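Local coordinates for protein 3-polyprenyl-4-hydroxybenzoate decarboxylase and related decarboxylases (Pelotomaculum thermopropionicum, PDB 6H6X) that is a prenylated-FMN-dependent UbiD-family decarboxylase that can also run in reverse, carboxylating 2-furoic acid to 2,5-furandicarboxylic acid, at residues Cys92-Pro97 against Leu222-Lys226; Pro101-Ile107 against Ala277-Arg282; Ser329-His333 against Glu359-Val363. The protein carries 8 engineered substitutions. Numbering follows the deposited sequence.

Contact 1 (Cys92-Pro97 against Leu222-Lys226); sequences CRLVSP and LELVK
This is a parallel strand pairing at the margin of a small three-stranded mixed sheet in the Rift-related region. Strand 93-94 is its outer strand here. Strand 223-226 is the middle one, with 233-235 antiparallel beyond it. Residues 92-96 and 222-226 are extended, in the register Arg93-Glu223 (CA-CA 5.0 Å) and Leu94-Leu224 (4.8 Å). Arg93 bonds to both neighbours of Glu223, the parallel-sheet pattern: its N donates to Leu222 O at 3.1 Å, and its O accepts from Leu224 N at 2.9 Å. Val95 N adds a weak bond to Leu224 O at 2.9 Å, after which the segments diverge. Leu94 and Leu224 share one face. Leu224, rotamer m,t, brings CD1 within 3.6 Å of Cys92 CB, and both rest on Leu211 of helix 210-217. Arg93 and Glu223 share the other face, where Arg93 CD lies 4.3 Å from Glu223 OE2 but no salt bridge forms. Pro97 CB packs on Val225 CG2 at 4.1 Å. Lys226 NZ forms salt bridges with Asp231 and Glu233.

Contact 2 (Pro101-Ile107 against Ala277-Arg282); sequences PVKECII and AVTHRR
Residues 101-103 form a 3-10 turn. Glu104 stays helical (phi/psi -50/-48), so the chain extends only from Cys105. Strand 105-107 runs antiparallel to 277-280. The strand axes approach to 4.8 Å at 171°. Cys105-His280 and Ile107-Val278 are hydrogen-bonded pairs; Ile106-Thr279, CA-CA 4.3 Å, is the non-hydrogen-bonded pair between them. Cys105 N to His280 O is 3.0 Å and His280 N to Cys105 O 2.9 Å. Ile107 N to Val278 O is 2.9 Å and Val278 N to Ile107 O 3.0 Å. Thr279 OG1, chi1 p, donates to Val102 O at 2.8 Å, tying the turn to the strand. Glu104 OE1 accepts from Arg282 N at 2.8 Å. Cys105 CB sits over the His280 ring, 3.8 Å from its centroid, in a CH-pi contact. Pro101 CB covers one face of the Arg281 guanidinium, 3.6 Å from Arg281 CZ; Arg281 NH2 bonds Gly237 O. Strand 240-246 also pairs with 277-280. Through its own pairing, short strand 105-107 joins the large antiparallel sheet of the Rift-related, FMN-binding-clan domain.

Contact 3 (Ser329-His333 against Glu359-Val363); sequences SCRYH and EVKHV
The His333 ring stacks face-to-face on the His362 ring, centroids 4.3 Å apart and planes at 23°. His333 takes chi1 m and His362 chi1 t, and His333 CD2 comes within 3.4 Å of His362 CB. The two residues form a parallel bridge, CA-CA 4.9 Å, where strands 333-338 and 362-367 begin. Helix 345-356 links these neighbouring parallel strands, a beta-alpha-beta unit in the mixed sheet of the C-terminal domain. Before the bridge the register slips: Tyr332 lies nearest Val360, CA-CA 4.4 Å. Lys361, phi/psi -122/-32, breaks the extended run. Tyr332 O therefore accepts two bonds, from Lys361 N at 2.7 Å and His362 N at 3.2 Å. His333 CA also makes a CA-H...O contact to His362 O at 3.4 Å. The second subunit adjoins this contact. Its Glu379 bonds His333 ND1, and its Ala383 O and Cys386 O bond Lys361 NZ. Tyr332 sets its ring edge against the 359-360 peptide, CD1 3.4 Å from Glu359 O. Arg331, which also makes a cation-pi contact with Tyr260, extends with chi1 and chi2 t. Its NH1 forms a salt bridge to OE2 of the poorly ordered Glu359 at 3.1 Å.

Contacts 1 and 2 adjoin in the Rift-related region, centres about 15 Å apart, and their segments alternate along the chain. Lys103 NZ reaches Lys226 O at 2.7 Å, a probable hydrogen bond. Val225 CG1 and Val102 CG1 pack at 4.0 Å. Contact 3 belongs to the C-terminal domain, across the chain's centre, about 38 Å from contact 1 and about 40 Å from contact 2 between centres. The contacts differ in their distance from the cofactor site. The Arg331 side chain of contact 3 is about 6 Å from the bound prenylated FMN (4LU). In contact 1, Leu222 lies about 9 Å, side chain to side chain, from the manganese ligand Glu210. Contact 2 lies away from these sites.

Contact 1 (Cys92-Pro97 against Leu222-Lys226)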
ATOM      1  N   CYS B  92     -14.615 -39.072  -2.644  1.00 56.74           N
ATOM      2  CA  CYS B  92     -15.347 -38.779  -1.417  1.00 56.85           C
ATOM      3  C   CYS B  92     -15.970 -40.069  -0.928  1.00 58.54           C
ATOM      4  O   CYS B  92     -16.198 -41.004  -1.709  1.00 53.73           O
ATOM      5  CB  CYS B  92     -16.449 -37.744  -1.697  1.00 55.06           C
ATOM      6  SG  CYS B  92     -15.785 -36.131  -2.172  1.00 57.46           S
ATOM      7  N   ARG B  93     -16.258 -40.093   0.366  1.00 51.87           N
ATOM      8  CA  ARG B  93     -16.901 -41.210   0.999  1.00 50.04           C
ATOM      9  C   ARG B  93     -18.379 -40.884   1.266  1.00 45.35           C
ATOM     10  O   ARG B  93     -18.679 -39.928   1.987  1.00 45.17           O
ATOM     11  CB  ARG B  93     -16.173 -41.427   2.313  1.00 56.00           C
ATOM     12  CG  ARG B  93     -16.566 -42.693   3.080  1.00 70.47           C
ATOM     13  CD  ARG B  93     -16.136 -42.638   4.562  1.00 81.48           C
ATOM     14  NE  ARG B  93     -15.409 -43.825   4.991  1.00 92.09           N
ATOM     15  CZ  ARG B  93     -14.140 -44.107   4.664  1.00105.60           C
ATOM     16  NH1 ARG B  93     -13.416 -43.294   3.884  1.00 99.44           N
ATOM     17  NH2 ARG B  93     -13.578 -45.230   5.118  1.00111.72           N
ATOM     18  N   LEU B  94     -19.307 -41.659   0.702  1.00 40.52           N
ATOM     19  CA  LEU B  94     -20.693 -41.677   1.133  1.00 38.29           C
ATOM     20  C   LEU B  94     -20.843 -42.282   2.520  1.00 41.02           C
ATOM     21  O   LEU B  94     -20.184 -43.200   2.868  1.00 46.26           O
ATOM     22  CB  LEU B  94     -21.583 -42.380   0.141  1.00 42.80           C
ATOM     23  CG  LEU B  94     -23.092 -42.079   0.361  1.00 51.65           C
ATOM     24  CD1 LEU B  94     -23.396 -40.643  -0.015  1.00 54.94           C
ATOM     25  CD2 LEU B  94     -24.034 -43.047  -0.351  1.00 54.31           C
ATOM     26  N   VAL B  95     -21.714 -41.695   3.326  1.00 41.66           N
ATOM     27  CA  VAL B  95     -21.818 -41.960   4.744  1.00 38.26           C
ATOM     28  C   VAL B  95     -23.309 -42.069   5.027  1.00 38.53           C
ATOM     29  O   VAL B  95     -24.130 -41.648   4.220  1.00 42.20           O
ATOM     30  CB  VAL B  95     -21.059 -40.834   5.468  1.00 48.21           C
ATOM     31  CG1 VAL B  95     -21.900 -39.980   6.411  1.00 48.68           C
ATOM     32  CG2 VAL B  95     -19.735 -41.295   6.006  1.00 46.79           C
ATOM     33  N   SER B  96     -23.666 -42.719   6.131  1.00 38.27           N
ATOM     34  CA  SER B  96     -25.067 -42.922   6.459  1.00 42.68           C
ATOM     35  C   SER B  96     -25.712 -41.583   6.865  1.00 41.49           C
ATOM     36  O   SER B  96     -25.045 -40.788   7.510  1.00 37.34           O
ATOM     37  CB  SER B  96     -25.196 -43.924   7.629  1.00 48.61           C
ATOM     38  OG  SER B  96     -26.450 -43.806   8.275  1.00 47.54           O
ATOM     39  N   PRO B  97     -27.006 -41.365   6.518  1.00 43.74           N
ATOM     40  CA  PRO B  97     -27.734 -40.210   7.062  1.00 50.86           C
ATOM     41  C   PRO B  97     -27.954 -40.209   8.554  1.00 57.36           C
ATOM     42  O   PRO B  97     -28.157 -39.132   9.114  1.00 52.12           O
ATOM     43  CB  PRO B  97     -29.106 -40.253   6.376  1.00 50.33           C
ATOM     44  CG  PRO B  97     -29.158 -41.541   5.666  1.00 55.80           C
ATOM     45  CD  PRO B  97     -27.769 -42.031   5.451  1.00 46.64           C
ATOM     46  N   LEU B 222     -13.581 -36.295   2.166  1.00 55.11           N
ATOM     47  CA  LEU B 222     -14.753 -35.540   2.526  1.00 52.71           C
ATOM     48  C   LEU B 222     -15.929 -36.502   2.597  1.00 44.98           C
ATOM     49  O   LEU B 222     -16.127 -37.329   1.705  1.00 45.76           O
ATOM     50  CB  LEU B 222     -14.972 -34.461   1.469  1.00 48.36           C
ATOM     51  CG  LEU B 222     -16.114 -33.514   1.639  1.00 49.64           C
ATOM     52  CD1 LEU B 222     -15.913 -32.650   2.887  1.00 48.23           C
ATOM     53  CD2 LEU B 222     -16.199 -32.682   0.347  1.00 49.87           C
ATOM     54  N   GLU B 223     -16.695 -36.402   3.678  1.00 46.15           N
ATOM     55  CA  GLU B 223     -17.827 -37.294   3.910  1.00 46.59           C
ATOM     56  C   GLU B 223     -19.098 -36.639   3.389  1.00 41.45           C
ATOM     57  O   GLU B 223     -19.348 -35.481   3.697  1.00 41.84           O
ATOM     58  CB  GLU B 223     -17.902 -37.675   5.394  1.00 53.60           C
ATOM     59  CG  GLU B 223     -16.669 -38.494   5.799  1.00 55.62           C
ATOM     60  CD  GLU B 223     -16.627 -38.991   7.240  1.00 70.51           C
ATOM     61  OE1 GLU B 223     -17.583 -38.758   8.026  1.00 77.74           O
ATOM     62  OE2 GLU B 223     -15.598 -39.631   7.600  1.00 68.37           O
ATOM     63  N   LEU B 224     -19.833 -37.372   2.531  1.00 37.72           N
ATOM     64  CA  LEU B 224     -21.008 -36.924   1.886  1.00 36.94           C
ATOM     65  C   LEU B 224     -22.181 -37.747   2.322  1.00 42.13           C
ATOM     66  O   LEU B 224     -22.026 -38.878   2.782  1.00 48.88           O
ATOM     67  CB  LEU B 224     -20.890 -37.021   0.393  1.00 34.38           C
ATOM     68  CG  LEU B 224     -19.756 -36.256  -0.230  1.00 39.03           C
ATOM     69  CD1 LEU B 224     -19.830 -36.428  -1.766  1.00 40.22           C
ATOM     70  CD2 LEU B 224     -19.787 -34.792   0.157  1.00 40.47           C
ATOM     71  N   VAL B 225     -23.362 -37.165   2.152  1.00 40.35           N
ATOM     72  CA  VAL B 225     -24.619 -37.822   2.419  1.00 44.84           C
ATOM     73  C   VAL B 225     -25.621 -37.470   1.314  1.00 41.20           C
ATOM     74  O   VAL B 225     -25.491 -36.426   0.662  1.00 43.62           O
ATOM     75  CB  VAL B 225     -25.100 -37.458   3.842  1.00 50.52           C
ATOM     76  CG1 VAL B 225     -25.311 -35.942   3.967  1.00 53.57           C
ATOM     77  CG2 VAL B 225     -26.391 -38.191   4.155  1.00 59.43           C
ATOM     78  N   LYS B 226     -26.591 -38.343   1.072  1.00 43.72           N
ATOM     79  CA  LYS B 226     -27.615 -38.107   0.052  1.00 47.41           C
ATOM     80  C   LYS B 226     -28.610 -37.102   0.564  1.00 48.80           C
ATOM     81  O   LYS B 226     -28.927 -37.106   1.753  1.00 44.06           O
ATOM     82  CB  LYS B 226     -28.427 -39.372  -0.263  1.00 52.25           C
ATOM     83  CG  LYS B 226     -27.699 -40.510  -0.916  1.00 64.57           C
ATOM     84  CD  LYS B 226     -27.095 -40.202  -2.276  1.00 63.11           C
ATOM     85  CE  LYS B 226     -28.125 -40.119  -3.345  1.00 78.56           C
ATOM     86  NZ  LYS B 226     -27.401 -40.115  -4.664  1.00 84.37           N
TER

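Contact 2 (Pro101-Ile107 against Ala277-Arg282)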
ATOM      1  N   PRO B 101     -24.331 -34.865  10.905  1.00 42.87           N
ATOM      2  CA  PRO B 101     -24.858 -33.679  11.596  1.00 47.05           C
ATOM      3  C   PRO B 101     -25.865 -32.829  10.791  1.00 48.12           C
ATOM      4  O   PRO B 101     -26.845 -32.324  11.364  1.00 49.71           O
ATOM      5  CB  PRO B 101     -23.622 -32.918  11.962  1.00 44.22           C
ATOM      6  CG  PRO B 101     -22.524 -33.955  12.021  1.00 47.84           C
ATOM      7  CD  PRO B 101     -22.866 -34.975  10.987  1.00 43.23           C
ATOM      8  N   VAL B 102     -25.691 -32.728   9.481  1.00 43.40           N
ATOM      9  CA  VAL B 102     -26.579 -31.895   8.679  1.00 44.37           C
ATOM     10  C   VAL B 102     -28.016 -32.438   8.536  1.00 44.36           C
ATOM     11  O   VAL B 102     -28.904 -31.742   7.980  1.00 41.58           O
ATOM     12  CB  VAL B 102     -25.945 -31.592   7.290  1.00 40.57           C
ATOM     13  CG1 VAL B 102     -26.121 -32.764   6.336  1.00 41.54           C
ATOM     14  CG2 VAL B 102     -26.541 -30.324   6.655  1.00 44.19           C
ATOM     15  N   LYS B 103     -28.233 -33.688   8.984  1.00 49.37           N
ATOM     16  CA  LYS B 103     -29.554 -34.329   8.963  1.00 52.24           C
ATOM     17  C   LYS B 103     -30.350 -34.233  10.279  1.00 54.78           C
ATOM     18  O   LYS B 103     -31.483 -34.679  10.320  1.00 51.54           O
ATOM     19  CB  LYS B 103     -29.416 -35.803   8.572  1.00 54.14           C
ATOM     20  CG  LYS B 103     -28.879 -36.028   7.165  1.00 53.69           C
ATOM     21  CD  LYS B 103     -29.820 -35.527   6.075  1.00 51.85           C
ATOM     22  CE  LYS B 103     -29.436 -36.174   4.753  1.00 53.72           C
ATOM     23  NZ  LYS B 103     -30.281 -35.752   3.605  1.00 46.85           N
ATOM     24  N   GLU B 104     -29.757 -33.647  11.323  1.00 48.09           N
ATOM     25  CA  GLU B 104     -30.391 -33.500  12.618  1.00 49.76           C
ATOM     26  C   GLU B 104     -31.809 -32.889  12.550  1.00 57.35           C
ATOM     27  O   GLU B 104     -32.732 -33.438  13.148  1.00 67.48           O
ATOM     28  CB  GLU B 104     -29.468 -32.700  13.552  1.00 48.25           C
ATOM     29  CG  GLU B 104     -28.270 -33.531  14.015  1.00 46.87           C
ATOM     30  CD  GLU B 104     -27.128 -32.746  14.647  1.00 52.95           C
ATOM     31  OE1 GLU B 104     -27.207 -31.514  14.863  1.00 60.99           O
ATOM     32  OE2 GLU B 104     -26.103 -33.387  14.931  1.00 58.18           O
ATOM     33  N   CYS B 105     -31.981 -31.789  11.812  1.00 54.92           N
ATOM     34  CA  CYS B 105     -33.293 -31.184  11.547  1.00 51.86           C
ATOM     35  C   CYS B 105     -33.567 -31.166  10.043  1.00 58.50           C
ATOM     36  O   CYS B 105     -32.696 -30.818   9.264  1.00 58.05           O
ATOM     37  CB  CYS B 105     -33.345 -29.753  12.095  1.00 53.75           C
ATOM     38  SG  CYS B 105     -32.714 -29.561  13.778  1.00 64.68           S
ATOM     39  N   ILE B 106     -34.781 -31.520   9.642  1.00 56.81           N
ATOM     40  CA  ILE B 106     -35.157 -31.668   8.241  1.00 59.93           C
ATOM     41  C   ILE B 106     -36.530 -31.019   8.094  1.00 67.34           C
ATOM     42  O   ILE B 106     -37.434 -31.311   8.880  1.00 76.37           O
ATOM     43  CB  ILE B 106     -35.228 -33.165   7.845  1.00 59.69           C
ATOM     44  CG1 ILE B 106     -33.844 -33.826   8.011  1.00 67.99           C
ATOM     45  CG2 ILE B 106     -35.784 -33.348   6.445  1.00 59.45           C
ATOM     46  CD1 ILE B 106     -33.824 -35.342   7.802  1.00 65.26           C
ATOM     47  N   ILE B 107     -36.680 -30.136   7.111  1.00 61.94           N
ATOM     48  CA  ILE B 107     -37.913 -29.401   6.890  1.00 55.25           C
ATOM     49  C   ILE B 107     -38.278 -29.600   5.442  1.00 63.69           C
ATOM     50  O   ILE B 107     -37.470 -29.314   4.537  1.00 67.42           O
ATOM     51  CB  ILE B 107     -37.757 -27.890   7.233  1.00 61.35           C
ATOM     52  CG1 ILE B 107     -37.338 -27.702   8.701  1.00 63.66           C
ATOM     53  CG2 ILE B 107     -39.060 -27.114   7.023  1.00 60.14           C
ATOM     54  CD1 ILE B 107     -35.847 -27.635   8.922  1.00 69.13           C
ATOM     55  N   ALA B 277     -36.575 -28.467   0.112  1.00 56.02           N
ATOM     56  CA  ALA B 277     -36.265 -28.857   1.468  1.00 46.38           C
ATOM     57  C   ALA B 277     -35.064 -28.110   2.016  1.00 49.27           C
ATOM     58  O   ALA B 277     -34.239 -27.626   1.265  1.00 54.62           O
ATOM     59  CB  ALA B 277     -35.985 -30.364   1.536  1.00 55.01           C
ATOM     60  N   VAL B 278     -34.956 -28.094   3.337  1.00 48.02           N
ATOM     61  CA  VAL B 278     -33.888 -27.501   4.049  1.00 47.09           C
ATOM     62  C   VAL B 278     -33.537 -28.456   5.148  1.00 47.37           C
ATOM     63  O   VAL B 278     -34.410 -28.860   5.844  1.00 51.02           O
ATOM     64  CB  VAL B 278     -34.308 -26.171   4.736  1.00 52.06           C
ATOM     65  CG1 VAL B 278     -33.207 -25.664   5.664  1.00 52.76           C
ATOM     66  CG2 VAL B 278     -34.659 -25.111   3.703  1.00 56.14           C
ATOM     67  N   THR B 279     -32.255 -28.782   5.337  1.00 49.66           N
ATOM     68  CA  THR B 279     -31.813 -29.567   6.496  1.00 47.82           C
ATOM     69  C   THR B 279     -30.675 -28.854   7.145  1.00 44.40           C
ATOM     70  O   THR B 279     -29.896 -28.146   6.491  1.00 56.63           O
ATOM     71  CB  THR B 279     -31.383 -31.042   6.135  1.00 50.05           C
ATOM     72  OG1 THR B 279     -30.082 -31.071   5.533  1.00 53.61           O
ATOM     73  CG2 THR B 279     -32.352 -31.684   5.146  1.00 53.71           C
ATOM     74  N   HIS B 280     -30.545 -29.035   8.442  1.00 43.61           N
ATOM     75  CA  HIS B 280     -29.504 -28.366   9.155  1.00 45.29           C
ATOM     76  C   HIS B 280     -29.129 -29.063  10.405  1.00 45.32           C
ATOM     77  O   HIS B 280     -29.880 -29.880  10.914  1.00 53.62           O
ATOM     78  CB  HIS B 280     -29.848 -26.874   9.411  1.00 51.59           C
ATOM     79  CG  HIS B 280     -31.055 -26.629  10.248  1.00 50.58           C
ATOM     80  ND1 HIS B 280     -31.022 -26.636  11.630  1.00 48.74           N
ATOM     81  CD2 HIS B 280     -32.326 -26.325   9.898  1.00 55.55           C
ATOM     82  CE1 HIS B 280     -32.239 -26.368  12.090  1.00 57.92           C
ATOM     83  NE2 HIS B 280     -33.052 -26.193  11.056  1.00 56.20           N
ATOM     84  N   ARG B 281     -27.932 -28.759  10.886  1.00 40.07           N
ATOM     85  CA  ARG B 281     -27.577 -29.071  12.238  1.00 43.55           C
ATOM     86  C   ARG B 281     -28.536 -28.417  13.246  1.00 58.45           C
ATOM     87  O   ARG B 281     -29.130 -27.303  13.030  1.00 46.80           O
ATOM     88  CB  ARG B 281     -26.200 -28.547  12.582  1.00 44.46           C
ATOM     89  CG  ARG B 281     -25.058 -29.301  11.978  1.00 48.90           C
ATOM     90  CD  ARG B 281     -23.789 -28.678  12.427  1.00 44.36           C
ATOM     91  NE  ARG B 281     -22.651 -29.279  11.794  1.00 48.13           N
ATOM     92  CZ  ARG B 281     -21.678 -29.977  12.408  1.00 55.12           C
ATOM     93  NH1 ARG B 281     -21.670 -30.201  13.713  1.00 56.13           N
ATOM     94  NH2 ARG B 281     -20.674 -30.480  11.680  1.00 54.48           N
ATOM     95  N   ARG B 282     -28.631 -29.109  14.372  1.00 65.96           N
ATOM     96  CA  ARG B 282     -29.239 -28.570  15.558  1.00 82.42           C
ATOM     97  C   ARG B 282     -28.416 -27.345  15.916  1.00 68.76           C
ATOM     98  O   ARG B 282     -27.180 -27.436  16.086  1.00 60.55           O
ATOM     99  CB  ARG B 282     -29.183 -29.606  16.700  1.00 97.17           C
ATOM    100  CG  ARG B 282     -29.868 -29.207  18.014  1.00103.95           C
ATOM    101  CD  ARG B 282     -30.100 -30.413  18.929  1.00103.42           C
ATOM    102  NE  ARG B 282     -30.965 -31.419  18.284  1.00106.74           N
ATOM    103  CZ  ARG B 282     -30.573 -32.580  17.728  1.00105.58           C
ATOM    104  NH1 ARG B 282     -29.282 -32.980  17.719  1.00 95.44           N
ATOM    105  NH2 ARG B 282     -31.499 -33.357  17.163  1.00 96.60           N
TER

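Contact 3 (Ser329-His333 against Glu359-Val363)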
ATOM      1  N   SER B 329      -8.698  -6.762  -7.476  1.00 32.75           N
ATOM      2  CA  SER B 329      -9.725  -7.785  -7.129  1.00 28.89           C
ATOM      3  C   SER B 329      -9.260  -9.226  -7.244  1.00 31.07           C
ATOM      4  O   SER B 329     -10.075 -10.132  -7.487  1.00 33.61           O
ATOM      5  CB  SER B 329     -11.044  -7.521  -7.842  1.00 31.73           C
ATOM      6  OG  SER B 329     -11.337  -6.095  -7.691  1.00 34.05           O
ATOM      7  N   CYS B 330      -7.972  -9.454  -6.954  1.00 29.48           N
ATOM      8  CA  CYS B 330      -7.323 -10.759  -7.100  1.00 26.01           C
ATOM      9  C   CYS B 330      -7.738 -11.414  -8.395  1.00 28.72           C
ATOM     10  O   CYS B 330      -8.168 -12.559  -8.443  1.00 35.93           O
ATOM     11  CB  CYS B 330      -7.513 -11.620  -5.882  1.00 27.63           C
ATOM     12  SG  CYS B 330      -6.957 -10.842  -4.346  1.00 31.94           S
ATOM     13  N   ARG B 331      -7.528 -10.670  -9.483  1.00 32.89           N
ATOM     14  CA  ARG B 331      -8.028 -11.041 -10.779  1.00 34.20           C
ATOM     15  C   ARG B 331      -7.389 -10.214 -11.946  1.00 32.67           C
ATOM     16  O   ARG B 331      -6.961 -10.795 -12.934  1.00 32.13           O
ATOM     17  CB  ARG B 331      -9.521 -10.744 -10.751  1.00 40.39           C
ATOM     18  CG  ARG B 331     -10.307 -11.291 -11.874  1.00 44.09           C
ATOM     19  CD  ARG B 331     -11.719 -10.736 -11.759  1.00 49.11           C
ATOM     20  NE  ARG B 331     -12.424 -11.150 -10.558  1.00 54.02           N
ATOM     21  CZ  ARG B 331     -13.241 -12.195 -10.478  1.00 54.99           C
ATOM     22  NH1 ARG B 331     -13.493 -12.962 -11.546  1.00 58.98           N
ATOM     23  NH2 ARG B 331     -13.820 -12.482  -9.316  1.00 59.08           N
ATOM     24  N   TYR B 332      -7.402  -8.892 -11.848  1.00 31.27           N
ATOM     25  CA  TYR B 332      -7.056  -8.018 -12.945  1.00 34.64           C
ATOM     26  C   TYR B 332      -5.574  -7.693 -13.032  1.00 32.16           C
ATOM     27  O   TYR B 332      -5.069  -7.477 -14.153  1.00 28.51           O
ATOM     28  CB  TYR B 332      -7.858  -6.664 -12.878  1.00 36.41           C
ATOM     29  CG  TYR B 332      -9.343  -6.867 -12.973  1.00 35.63           C
ATOM     30  CD1 TYR B 332      -9.887  -7.649 -13.982  1.00 39.56           C
ATOM     31  CD2 TYR B 332     -10.215  -6.294 -12.067  1.00 40.13           C
ATOM     32  CE1 TYR B 332     -11.240  -7.880 -14.053  1.00 43.19           C
ATOM     33  CE2 TYR B 332     -11.595  -6.513 -12.137  1.00 39.39           C
ATOM     34  CZ  TYR B 332     -12.092  -7.304 -13.127  1.00 39.97           C
ATOM     35  OH  TYR B 332     -13.447  -7.536 -13.285  1.00 48.82           O
ATOM     36  N   HIS B 333      -4.927  -7.584 -11.857  1.00 26.11           N
ATOM     37  CA  HIS B 333      -3.546  -7.228 -11.735  1.00 26.98           C
ATOM     38  C   HIS B 333      -2.651  -8.379 -11.248  1.00 31.16           C
ATOM     39  O   HIS B 333      -2.908  -8.927 -10.167  1.00 33.68           O
ATOM     40  CB  HIS B 333      -3.422  -6.078 -10.733  1.00 27.87           C
ATOM     41  CG  HIS B 333      -3.804  -4.761 -11.276  1.00 28.91           C
ATOM     42  ND1 HIS B 333      -3.471  -3.585 -10.647  1.00 29.40           N
ATOM     43  CD2 HIS B 333      -4.491  -4.429 -12.402  1.00 29.29           C
ATOM     44  CE1 HIS B 333      -3.963  -2.583 -11.367  1.00 31.17           C
ATOM     45  NE2 HIS B 333      -4.577  -3.073 -12.435  1.00 25.44           N
ATOM     46  N   GLU B 359      -9.128 -12.371 -18.079  1.00 55.08           N
ATOM     47  CA  GLU B 359      -9.293 -11.302 -17.071  1.00 50.67           C
ATOM     48  C   GLU B 359      -8.041 -10.455 -16.739  1.00 45.71           C
ATOM     49  O   GLU B 359      -8.197  -9.279 -16.408  1.00 42.96           O
ATOM     50  CB  GLU B 359      -9.816 -11.902 -15.772  1.00 57.33           C
ATOM     51  CG  GLU B 359     -11.204 -12.532 -15.917  1.00 70.18           C
ATOM     52  CD  GLU B 359     -11.508 -13.572 -14.840  1.00 83.77           C
ATOM     53  OE1 GLU B 359     -10.613 -14.360 -14.340  1.00 76.08           O
ATOM     54  OE2 GLU B 359     -12.700 -13.572 -14.457  1.00 89.62           O
ATOM     55  N   VAL B 360      -6.831 -11.048 -16.814  1.00 38.10           N
ATOM     56  CA  VAL B 360      -5.641 -10.359 -16.412  1.00 39.07           C
ATOM     57  C   VAL B 360      -5.412  -9.219 -17.399  1.00 34.29           C
ATOM     58  O   VAL B 360      -5.374  -9.421 -18.603  1.00 33.45           O
ATOM     59  CB  VAL B 360      -4.369 -11.230 -16.387  1.00 42.70           C
ATOM     60  CG1 VAL B 360      -3.169 -10.348 -16.058  1.00 45.22           C
ATOM     61  CG2 VAL B 360      -4.522 -12.372 -15.381  1.00 47.70           C
ATOM     62  N   LYS B 361      -5.159  -8.050 -16.839  1.00 30.32           N
ATOM     63  CA  LYS B 361      -5.234  -6.804 -17.544  1.00 36.52           C
ATOM     64  C   LYS B 361      -3.880  -6.046 -17.485  1.00 33.44           C
ATOM     65  O   LYS B 361      -3.566  -5.235 -18.336  1.00 34.79           O
ATOM     66  CB  LYS B 361      -6.312  -5.983 -16.781  1.00 38.20           C
ATOM     67  CG  LYS B 361      -7.096  -5.122 -17.669  1.00 46.25           C
ATOM     68  CD  LYS B 361      -8.125  -4.312 -16.919  1.00 42.00           C
ATOM     69  CE  LYS B 361      -7.855  -2.857 -17.236  1.00 42.06           C
ATOM     70  NZ  LYS B 361      -8.982  -1.973 -16.836  1.00 51.56           N
ATOM     71  N   HIS B 362      -3.160  -6.216 -16.396  1.00 31.75           N
ATOM     72  CA  HIS B 362      -1.994  -5.442 -16.034  1.00 30.73           C
ATOM     73  C   HIS B 362      -1.024  -6.439 -15.324  1.00 34.42           C
ATOM     74  O   HIS B 362      -1.432  -7.151 -14.348  1.00 30.67           O
ATOM     75  CB  HIS B 362      -2.469  -4.382 -15.089  1.00 34.00           C
ATOM     76  CG  HIS B 362      -1.411  -3.440 -14.588  1.00 38.38           C
ATOM     77  ND1 HIS B 362      -0.550  -3.747 -13.549  1.00 50.21           N
ATOM     78  CD2 HIS B 362      -1.187  -2.140 -14.870  1.00 47.06           C
ATOM     79  CE1 HIS B 362       0.189  -2.697 -13.243  1.00 48.36           C
ATOM     80  NE2 HIS B 362      -0.165  -1.707 -14.041  1.00 56.96           N
ATOM     81  N   VAL B 363       0.210  -6.521 -15.819  1.00 29.03           N
ATOM     82  CA  VAL B 363       1.202  -7.462 -15.319  1.00 31.14           C
ATOM     83  C   VAL B 363       2.466  -6.688 -15.037  1.00 31.36           C
ATOM     84  O   VAL B 363       2.929  -5.944 -15.916  1.00 31.77           O
ATOM     85  CB  VAL B 363       1.480  -8.544 -16.351  1.00 33.78           C
ATOM     86  CG1 VAL B 363       2.439  -9.609 -15.823  1.00 31.88           C
ATOM     87  CG2 VAL B 363       0.171  -9.162 -16.761  1.00 34.31           C
TER